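Local coordinates for CurD (Moorea producens 3L, PDB 5KP7), which probably carries out a hydroxymethylglutaryl-CoA-synthase-type condensation and binds 4'-phosphopantetheine, the arm that carries acyl groups on carrier proteins, at residues A[45-50]-A[56-61]; A[60-65]-A[307-312]. The protein carries 3 engineered substitutions. One frame throughout, in Å; residues are numbered along the deposited sequence.

How the contacts relate
Segments 56-61 of contact 1 and 60-65 of contact 2 overlap at N60 and L61, and the contact centres are about 14 Å apart. Contact 1 packs helix 56-60 against helix 44-50; where helix 56-60 ends, the chain runs into the 60-65 loop, which meets residues 307-312 in contact 2. A probable hydrogen bond between F58 O and M63 N, 3.0 Å, ties the two together at this helix end. Both border 4'-phosphopantetheine: R57 and L61 stand near its phosphate, while M63 touches its dimethyl portion. R57, L61 and M63 thus contribute to one part of the pocket, with helix 44-50 packed against helix 56-60 and the start of helix 309-318 against M62.

Contact 1 (A[45-50]-A[56-61]); sequences RKLAQA and SRFDNL. With PNS (4'-phosphopantetheine), chain E.
F58 packs against A48 and L47 in the apolar part of this contact. The ring presents CE2 to A48 CB at 3.9 Å, and the L47 methyl CD2 lies 4.4 Å from the same F58 CE2; both meet the ring obliquely. Another part of the phenyl group looks toward the ligand: methyl C31 of the phosphopantetheine sits near the ring plane, 4.3 Å from F58 CE1. F58 thus lies between the neighbouring helix and the ligand, with M63 and P190 adding further apolar surroundings.

On the exposed side, R45 and D59 form a salt bridge. The R45 chain, extended from CG to NE, meets the D59 side chain nearly at a right angle and delivers NH2 to OD2 of D59 at 3.1 Å. The bond is almost straight (168°) and uses the syn lone pair of OD2, which lies close to the guanidinium plane. It is single rather than bidentate, for R45 NE stays 3.8 Å from D59 OD1.

Ligand contacts leave from helix 56-60 and the residue after it. Bends at chi2 (-131°) and chi3 (63°) bring the R57 guanidinium round to the phosphate, where NH1 approaches O23 edge-on at 2.8 Å in a weak, strongly bent hydrogen bond. L61 CD1 lies 3.6 Å from that same O23. An acidic side chain of another protein chain also packs on R57, so the arginine faces the ligand and a partner protein together.

The two helices, joined by a five-residue loop, run roughly antiparallel, their axes 9.5 Å apart at closest approach: a short helical hairpin whose second helix supplies phosphate-binding R57 at the phosphopantetheine pocket, consistent with docking of a carrier protein.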
loop_
_atom_site.group_PDB
_atom_site.type_symbol
_atom_site.label_atom_id
_atom_site.label_comp_id
_atom_site.label_asym_id
_atom_site.label_seq_id
_atom_site.Cartn_x
_atom_site.Cartn_y
_atom_site.Cartn_z
ATOM N N ARG A 45 11.200 15.272 -4.972
ATOM C CA ARG A 45 11.878 16.318 -5.796
ATOM C C ARG A 45 13.380 16.395 -5.512
ATOM O O ARG A 45 14.179 16.611 -6.418
ATOM C CB ARG A 45 11.259 17.696 -5.558
ATOM C CG ARG A 45 9.801 17.822 -6.019
ATOM C CD ARG A 45 9.423 19.264 -6.285
ATOM N NE ARG A 45 8.111 19.463 -6.912
ATOM C CZ ARG A 45 7.528 20.665 -7.057
ATOM N NH1 ARG A 45 8.115 21.766 -6.601
ATOM N NH2 ARG A 45 6.337 20.773 -7.646
ATOM N N LYS A 46 13.773 16.204 -4.261
ATOM C CA LYS A 46 15.200 16.151 -3.904
ATOM C C LYS A 46 15.921 14.946 -4.516
ATOM O O LYS A 46 17.057 15.086 -4.977
ATOM C CB LYS A 46 15.395 16.168 -2.386
ATOM C CG LYS A 46 14.883 17.432 -1.728
ATOM C CD LYS A 46 15.205 17.466 -0.248
ATOM C CE LYS A 46 14.294 18.452 0.446
ATOM N NZ LYS A 46 14.682 18.636 1.855
ATOM N N LEU A 47 15.255 13.786 -4.536
ATOM C CA LEU A 47 15.772 12.571 -5.185
ATOM C C LEU A 47 15.901 12.776 -6.700
ATOM O O LEU A 47 16.944 12.464 -7.270
ATOM C CB LEU A 47 14.884 11.347 -4.873
ATOM C CG LEU A 47 15.305 9.950 -5.365
ATOM C CD1 LEU A 47 16.567 9.521 -4.653
ATOM C CD2 LEU A 47 14.242 8.882 -5.121
ATOM N N ALA A 48 14.861 13.328 -7.328
ATOM C CA ALA A 48 14.889 13.658 -8.767
ATOM C C ALA A 48 16.059 14.580 -9.124
ATOM O O ALA A 48 16.802 14.292 -10.065
ATOM C CB ALA A 48 13.574 14.285 -9.201
ATOM N N GLN A 49 16.216 15.674 -8.372
ATOM C CA GLN A 49 17.339 16.611 -8.561
ATOM C C GLN A 49 18.682 15.910 -8.434
ATOM O O GLN A 49 19.578 16.119 -9.248
ATOM C CB GLN A 49 17.278 17.759 -7.547
ATOM C CG GLN A 49 16.176 18.764 -7.844
ATOM C CD GLN A 49 15.844 19.692 -6.680
ATOM O OE1 GLN A 49 16.037 19.356 -5.509
ATOM N NE2 GLN A 49 15.320 20.868 -7.005
ATOM N N ALA A 50 18.807 15.077 -7.406
ATOM C CA ALA A 50 20.039 14.335 -7.144
ATOM C C ALA A 50 20.402 13.300 -8.205
ATOM O O ALA A 50 21.563 12.915 -8.289
ATOM C CB ALA A 50 19.963 13.656 -5.789
ATOM N N SER A 56 9.024 16.667 -13.115
ATOM C CA SER A 56 7.770 16.145 -13.649
ATOM C C SER A 56 7.620 14.611 -13.570
ATOM O O SER A 56 6.506 14.157 -13.433
ATOM C CB SER A 56 7.518 16.646 -15.068
ATOM O OG SER A 56 8.399 16.035 -15.977
ATOM N N ARG A 57 8.712 13.835 -13.614
ATOM C CA ARG A 57 8.615 12.369 -13.517
ATOM C C ARG A 57 7.834 11.910 -12.274
ATOM O O ARG A 57 6.876 11.179 -12.413
ATOM C CB ARG A 57 9.990 11.671 -13.582
ATOM C CG ARG A 57 10.570 11.571 -15.008
ATOM C CD ARG A 57 11.052 10.165 -15.374
ATOM N NE ARG A 57 9.953 9.176 -15.385
ATOM C CZ ARG A 57 9.740 8.208 -14.479
ATOM N NH1 ARG A 57 8.696 7.397 -14.639
ATOM N NH2 ARG A 57 10.545 8.022 -13.426
ATOM N N PHE A 58 8.200 12.362 -11.084
ATOM C CA PHE A 58 7.484 11.905 -9.867
ATOM C C PHE A 58 6.138 12.625 -9.647
ATOM O O PHE A 58 5.181 11.992 -9.261
ATOM C CB PHE A 58 8.353 11.966 -8.615
ATOM C CG PHE A 58 9.582 11.081 -8.683
ATOM C CD1 PHE A 58 9.491 9.762 -9.109
ATOM C CD2 PHE A 58 10.818 11.576 -8.319
ATOM C CE1 PHE A 58 10.623 8.956 -9.186
ATOM C CE2 PHE A 58 11.955 10.779 -8.388
ATOM C CZ PHE A 58 11.855 9.470 -8.830
ATOM N N ASP A 59 6.053 13.933 -9.925
ATOM C CA ASP A 59 4.738 14.630 -9.943
ATOM C C ASP A 59 3.768 13.930 -10.935
ATOM O O ASP A 59 2.597 13.688 -10.625
ATOM C CB ASP A 59 4.909 16.140 -10.304
ATOM C CG ASP A 59 5.479 16.992 -9.146
ATOM O OD1 ASP A 59 6.267 16.494 -8.329
ATOM O OD2 ASP A 59 5.163 18.215 -9.041
ATOM N N ASN A 60 4.277 13.543 -12.093
ATOM C CA ASN A 60 3.518 12.794 -13.097
ATOM C C ASN A 60 2.877 11.528 -12.526
ATOM O O ASN A 60 1.772 11.157 -12.883
ATOM C CB ASN A 60 4.457 12.353 -14.205
ATOM C CG ASN A 60 3.747 11.979 -15.449
ATOM O OD1 ASN A 60 3.462 10.803 -15.663
ATOM N ND2 ASN A 60 3.491 12.971 -16.314
ATOM N N LEU A 61 3.627 10.862 -11.656
ATOM C CA LEU A 61 3.225 9.595 -11.039
ATOM C C LEU A 61 2.494 9.793 -9.706
ATOM O O LEU A 61 2.146 8.814 -9.018
ATOM C CB LEU A 61 4.468 8.719 -10.859
ATOM C CG LEU A 61 5.136 8.226 -12.150
ATOM C CD1 LEU A 61 6.422 7.505 -11.809
ATOM C CD2 LEU A 61 4.250 7.277 -12.931
HETATM O O23 PNS E . 7.304 5.058 -14.235
HETATM P P24 PNS E . 7.942 3.698 -14.073
HETATM O O26 PNS E . 9.211 3.378 -14.834
HETATM O O27 PNS E . 8.338 3.454 -12.514
HETATM C C28 PNS E . 7.427 3.720 -11.457
HETATM C C29 PNS E . 8.143 4.302 -10.237
HETATM C C30 PNS E . 7.279 4.389 -8.989
HETATM C C31 PNS E . 9.505 5.001 -10.475
HETATM C C32 PNS E . 8.967 2.995 -9.762
HETATM O O33 PNS E . 9.771 3.242 -8.574
HETATM C C34 PNS E . 8.245 1.700 -9.447
HETATM O O35 PNS E . 7.930 0.928 -10.347
HETATM N N36 PNS E . 7.902 1.509 -8.173
HETATM C C37 PNS E . 6.815 0.634 -7.795
HETATM C C38 PNS E . 7.177 -0.826 -7.684
HETATM C C39 PNS E . 5.880 -1.482 -7.274
HETATM O O40 PNS E . 5.624 -1.627 -6.085
HETATM N N41 PNS E . 5.055 -1.836 -8.265
HETATM C C42 PNS E . 3.785 -2.460 -7.964
HETATM C C43 PNS E . 2.867 -2.522 -9.165
HETATM S S44 PNS E . 1.409 -3.415 -8.593
#

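Contact 2 (A[60-65]-A[307-312]). With PNS (4'-phosphopantetheine), chain E.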
loop_
_atom_site.group_PDB
_atom_site.type_symbol
_atom_site.label_atom_id
_atom_site.label_comp_id
_atom_site.label_asym_id
_atom_site.label_seq_id
_atom_site.Cartn_x
_atom_site.Cartn_y
_atom_site.Cartn_z
ATOM N N ASN A 60 4.277 13.543 -12.093
ATOM C CA ASN A 60 3.518 12.794 -13.097
ATOM C C ASN A 60 2.877 11.528 -12.526
ATOM O O ASN A 60 1.772 11.157 -12.883
ATOM C CB ASN A 60 4.457 12.353 -14.205
ATOM C CG ASN A 60 3.747 11.979 -15.449
ATOM O OD1 ASN A 60 3.462 10.803 -15.663
ATOM N ND2 ASN A 60 3.491 12.971 -16.314
ATOM N N LEU A 61 3.627 10.862 -11.656
ATOM C CA LEU A 61 3.225 9.595 -11.039
ATOM C C LEU A 61 2.494 9.793 -9.706
ATOM O O LEU A 61 2.146 8.814 -9.018
ATOM C CB LEU A 61 4.468 8.719 -10.859
ATOM C CG LEU A 61 5.136 8.226 -12.150
ATOM C CD1 LEU A 61 6.422 7.505 -11.809
ATOM C CD2 LEU A 61 4.250 7.277 -12.931
ATOM N N MET A 62 2.264 11.064 -9.358
ATOM C CA MET A 62 1.526 11.481 -8.171
ATOM C C MET A 62 2.257 11.174 -6.872
ATOM O O MET A 62 1.635 11.006 -5.838
ATOM C CB MET A 62 0.081 10.939 -8.183
ATOM C CG MET A 62 -0.631 11.170 -9.504
ATOM S SD MET A 62 -2.356 10.629 -9.471
ATOM C CE MET A 62 -3.124 12.019 -8.598
ATOM N N MET A 63 3.583 11.127 -6.919
ATOM C CA MET A 63 4.398 10.855 -5.752
ATOM C C MET A 63 4.956 12.173 -5.217
ATOM O O MET A 63 5.318 13.051 -6.008
ATOM C CB MET A 63 5.528 9.889 -6.116
ATOM C CG MET A 63 5.005 8.574 -6.709
ATOM S SD MET A 63 6.200 7.647 -7.725
ATOM C CE MET A 63 7.339 7.278 -6.437
ATOM N N LYS A 64 4.973 12.334 -3.892
ATOM C CA LYS A 64 5.400 13.591 -3.260
ATOM C C LYS A 64 6.540 13.338 -2.262
ATOM O O LYS A 64 7.639 13.901 -2.387
ATOM C CB LYS A 64 4.226 14.317 -2.562
ATOM C CG LYS A 64 3.126 14.869 -3.487
ATOM C CD LYS A 64 1.983 15.591 -2.728
ATOM C CE LYS A 64 1.292 16.672 -3.568
ATOM N NZ LYS A 64 0.537 17.717 -2.785
ATOM N N GLU A 65 6.248 12.512 -1.252
ATOM C CA GLU A 65 7.211 12.217 -0.188
ATOM C C GLU A 65 7.156 10.761 0.170
ATOM O O GLU A 65 6.120 10.118 0.003
ATOM C CB GLU A 65 6.877 13.013 1.073
ATOM C CG GLU A 65 6.915 14.525 0.921
ATOM C CD GLU A 65 6.032 15.239 1.914
ATOM O OE1 GLU A 65 5.396 14.547 2.736
ATOM O OE2 GLU A 65 5.986 16.489 1.884
ATOM N N ARG A 307 -13.938 10.534 -6.098
ATOM C CA ARG A 307 -14.043 9.282 -5.354
ATOM C C ARG A 307 -12.714 8.649 -4.941
ATOM O O ARG A 307 -12.692 7.845 -4.027
ATOM C CB ARG A 307 -14.864 8.248 -6.119
ATOM C CG ARG A 307 -16.307 8.674 -6.404
ATOM C CD ARG A 307 -17.224 7.475 -6.612
ATOM N NE ARG A 307 -16.894 6.789 -7.854
ATOM C CZ ARG A 307 -17.072 5.487 -8.108
ATOM N NH1 ARG A 307 -16.741 5.018 -9.298
ATOM N NH2 ARG A 307 -17.622 4.666 -7.219
ATOM N N VAL A 308 -11.635 8.996 -5.639
ATOM C CA VAL A 308 -10.355 8.311 -5.464
ATOM C C VAL A 308 -9.264 9.242 -4.924
ATOM O O VAL A 308 -8.483 8.840 -4.050
ATOM C CB VAL A 308 -9.903 7.679 -6.779
ATOM C CG1 VAL A 308 -8.645 6.852 -6.552
ATOM C CG2 VAL A 308 -11.014 6.836 -7.375
ATOM N N MET A 309 -9.199 10.482 -5.395
ATOM C CA MET A 309 -8.182 11.392 -4.904
ATOM C C MET A 309 -8.139 11.560 -3.356
ATOM O O MET A 309 -7.048 11.654 -2.780
ATOM C CB MET A 309 -8.300 12.735 -5.632
ATOM C CG MET A 309 -7.149 13.652 -5.451
ATOM S SD MET A 309 -5.635 13.067 -6.278
ATOM C CE MET A 309 -4.630 13.665 -4.963
ATOM N N PRO A 310 -9.304 11.580 -2.662
ATOM C CA PRO A 310 -9.216 11.790 -1.201
ATOM C C PRO A 310 -8.364 10.715 -0.497
ATOM O O PRO A 310 -7.567 11.045 0.402
ATOM C CB PRO A 310 -10.688 11.739 -0.752
ATOM C CG PRO A 310 -11.408 12.283 -1.951
ATOM C CD PRO A 310 -10.697 11.693 -3.137
ATOM N N GLY A 311 -8.479 9.485 -0.958
ATOM C CA GLY A 311 -7.681 8.366 -0.416
ATOM C C GLY A 311 -6.203 8.456 -0.714
ATOM O O GLY A 311 -5.372 7.866 0.017
ATOM N N LEU A 312 -5.830 9.169 -1.776
ATOM C CA LEU A 312 -4.414 9.308 -2.134
ATOM C C LEU A 312 -3.640 10.327 -1.313
ATOM O O LEU A 312 -2.431 10.307 -1.300
ATOM C CB LEU A 312 -4.264 9.623 -3.627
ATOM C CG LEU A 312 -4.827 8.513 -4.525
ATOM C CD1 LEU A 312 -4.725 8.937 -5.976
ATOM C CD2 LEU A 312 -4.110 7.185 -4.320
HETATM O O23 PNS E . 7.304 5.058 -14.235
HETATM P P24 PNS E . 7.942 3.698 -14.073
HETATM O O26 PNS E . 9.211 3.378 -14.834
HETATM O O27 PNS E . 8.338 3.454 -12.514
HETATM C C28 PNS E . 7.427 3.720 -11.457
HETATM C C29 PNS E . 8.143 4.302 -10.237
HETATM C C30 PNS E . 7.279 4.389 -8.989
HETATM C C31 PNS E . 9.505 5.001 -10.475
HETATM C C32 PNS E . 8.967 2.995 -9.762
HETATM O O33 PNS E . 9.771 3.242 -8.574
HETATM C C34 PNS E . 8.245 1.700 -9.447
HETATM O O35 PNS E . 7.930 0.928 -10.347
HETATM N N36 PNS E . 7.902 1.509 -8.173
HETATM C C37 PNS E . 6.815 0.634 -7.795
HETATM C C38 PNS E . 7.177 -0.826 -7.684
HETATM C C39 PNS E . 5.880 -1.482 -7.274
HETATM O O40 PNS E . 5.624 -1.627 -6.085
HETATM N N41 PNS E . 5.055 -1.836 -8.265
HETATM C C42 PNS E . 3.785 -2.460 -7.964
HETATM C C43 PNS E . 2.867 -2.522 -9.165
HETATM S S44 PNS E . 1.409 -3.415 -8.593
#
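M62 and M309 reach toward each other tip to tip, the methyl CE of M62 lying 3.6 Å from the SD of M309. M62 stays extended through chi2 and bends only at chi3 (79°), which carries its methyl across to the other segment. L312 completes this small apolar cluster more loosely, with CD1 4.4 Å from M62 CE. No hydrogen bond crosses between the two segments.

The backbone sets up the meeting. M62, the first residue past helix 56-60 to leave helical backbone angles, has a positive phi of 68°, in a Schellman motif that ends the helix and turns the chain so that the M62 side chain faces residues 307-312. Its carbonyl oxygen is in turn held by the side-chain amide of Q316.

The next residue serves the ligand: M63 SD lies 3.7 Å from methyl C30 of the phosphopantetheine, and its CE 3.9 Å from that same C30.

F304, on helix 297-307, packs on M62, M309 and L312 alike. The contact thus brings the loop between helix 56-60 and strand 65-67 against the start of helix 309-318, and a backbone hydrogen bond between E65 and Q316 continues the association into that strand.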